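Local atomic coordinates of pectinesterase A (Erwinia chrysanthemi, PDB entry 2NTP), a protein that hydrolyses the methyl esters of pectin, releasing methanol and leaving galacturonate units, thought to be the first step in the soft-rotting of plant tissue. Residues Y277-K281 against R300-Y304. Residues are numbered along the deposited sequence; the frame is centred on the assembly and turned at random.
Sequences YGWDK and RFFEY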
# COMPACT_ATOMS: atom_id res chain seq x y z
N TYR A 277 -12.50 -8.21 12.89
CA TYR A 277 -12.68 -9.40 13.73
C TYR A 277 -11.40 -9.83 14.46
O TYR A 277 -11.47 -10.59 15.44
CB TYR A 277 -13.27 -10.58 12.94
CG TYR A 277 -12.44 -11.06 11.77
CD1 TYR A 277 -11.30 -11.84 11.96
CD2 TYR A 277 -12.80 -10.74 10.47
CE1 TYR A 277 -10.54 -12.28 10.87
CE2 TYR A 277 -12.05 -11.17 9.37
CZ TYR A 277 -10.92 -11.94 9.59
OH TYR A 277 -10.18 -12.37 8.51
N GLY A 278 -10.25 -9.34 14.00
CA GLY A 278 -8.95 -9.75 14.54
C GLY A 278 -7.98 -10.12 13.44
O GLY A 278 -8.03 -9.55 12.35
N TRP A 279 -7.09 -11.07 13.72
CA TRP A 279 -6.07 -11.49 12.76
C TRP A 279 -6.51 -12.77 12.03
O TRP A 279 -7.50 -13.39 12.41
CB TRP A 279 -4.74 -11.74 13.49
CG TRP A 279 -4.24 -10.56 14.28
CD1 TRP A 279 -4.36 -10.37 15.63
CD2 TRP A 279 -3.53 -9.42 13.78
NE1 TRP A 279 -3.77 -9.18 16.00
CE2 TRP A 279 -3.25 -8.58 14.88
CE3 TRP A 279 -3.10 -9.03 12.50
CZ2 TRP A 279 -2.57 -7.36 14.75
CZ3 TRP A 279 -2.41 -7.83 12.37
CH2 TRP A 279 -2.15 -7.00 13.49
N ASP A 280 -5.77 -13.16 11.00
CA ASP A 280 -6.11 -14.37 10.26
C ASP A 280 -4.88 -15.11 9.74
O ASP A 280 -3.76 -14.60 9.81
CB ASP A 280 -7.06 -14.05 9.09
CG ASP A 280 -8.13 -15.13 8.88
OD1 ASP A 280 -7.84 -16.33 9.09
OD2 ASP A 280 -9.25 -14.77 8.49
N LYS A 281 -5.11 -16.33 9.25
CA LYS A 281 -4.07 -17.15 8.62
C LYS A 281 -4.03 -16.91 7.11
O LYS A 281 -4.92 -16.28 6.54
CB LYS A 281 -4.31 -18.63 8.92
CG LYS A 281 -5.64 -19.18 8.41
CD LYS A 281 -5.88 -20.62 8.87
CE LYS A 281 -7.15 -21.17 8.25
NZ LYS A 281 -7.62 -22.41 8.93
N ARG A 300 4.22 -11.79 13.75
CA ARG A 300 4.47 -10.65 14.64
C ARG A 300 3.33 -9.65 14.56
O ARG A 300 3.47 -8.54 14.02
CB ARG A 300 5.83 -10.00 14.34
CG ARG A 300 7.02 -10.92 14.61
CD ARG A 300 8.33 -10.27 14.22
NE ARG A 300 8.56 -10.30 12.77
CZ ARG A 300 9.58 -9.69 12.16
NH1 ARG A 300 10.46 -8.99 12.87
NH2 ARG A 300 9.70 -9.77 10.85
N PHE A 301 2.18 -10.07 15.09
CA PHE A 301 0.94 -9.31 15.02
C PHE A 301 0.56 -8.79 16.41
O PHE A 301 0.24 -9.58 17.31
CB PHE A 301 -0.19 -10.22 14.51
CG PHE A 301 -0.08 -10.62 13.06
CD1 PHE A 301 0.78 -9.98 12.17
CD2 PHE A 301 -0.90 -11.64 12.56
CE1 PHE A 301 0.84 -10.36 10.83
CE2 PHE A 301 -0.85 -12.02 11.22
CZ PHE A 301 0.03 -11.38 10.35
N PHE A 302 0.59 -7.47 16.58
CA PHE A 302 0.35 -6.86 17.89
C PHE A 302 -0.49 -5.59 17.84
O PHE A 302 -0.52 -4.90 16.82
CB PHE A 302 1.67 -6.54 18.60
CG PHE A 302 2.57 -7.72 18.78
CD1 PHE A 302 2.37 -8.61 19.84
CD2 PHE A 302 3.63 -7.94 17.90
CE1 PHE A 302 3.22 -9.71 20.01
CE2 PHE A 302 4.47 -9.05 18.07
CZ PHE A 302 4.26 -9.93 19.12
N GLU A 303 -1.13 -5.28 18.96
CA GLU A 303 -1.85 -4.03 19.14
C GLU A 303 -1.42 -3.35 20.44
O GLU A 303 -0.93 -4.00 21.37
CB GLU A 303 -3.36 -4.26 19.19
CG GLU A 303 -3.99 -4.62 17.86
CD GLU A 303 -5.41 -5.08 18.04
OE1 GLU A 303 -5.63 -6.29 18.21
OE2 GLU A 303 -6.32 -4.22 18.02
N TYR A 304 -1.63 -2.04 20.49
CA TYR A 304 -1.42 -1.28 21.70
C TYR A 304 -2.49 -0.20 21.77
O TYR A 304 -2.56 0.67 20.91
CB TYR A 304 -0.02 -0.66 21.73
CG TYR A 304 0.26 0.16 22.97
CD1 TYR A 304 0.52 -0.45 24.20
CD2 TYR A 304 0.27 1.56 22.92
CE1 TYR A 304 0.78 0.31 25.34
CE2 TYR A 304 0.53 2.33 24.05
CZ TYR A 304 0.79 1.69 25.26
OH TYR A 304 1.04 2.45 26.38
O HOH W 1 -3.43 -7.91 18.50
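W279 lays the six-membered ring of its indole over the ring of F301 in an offset stack, centroids 4.4 Å apart and planes at 15°, with W279 CE3 3.4 Å from F301 CD2. The CB of F301 also sits over the indole face, a CH-pi contact, so two broad, flat side chains fill the gap between backbones still 7.7 Å apart at the CA atoms of W279 and F301. Tryptophan adds a polar edge: W279 NE1 donates to a water (2.8 Å to its O), which in turn donates to E303 OE1 (2.7 Å). The E303 carboxylate is held further by S306 and a salt bridge to R317. The CA-to-CB bond of D280 points away; its OD2 accepts from Y277 OH (2.6 Å), near the substrate-binding residues Y206 and R243. The backbone angles of G278 would jam a CB against the preceding carbonyl. In this right-handed parallel beta-helix, the stack joins 277-281, whose start lies on edge strand 276-278 beside 239-242, to 300-304, the outermost strand of the long parallel sheet, next to 264-268.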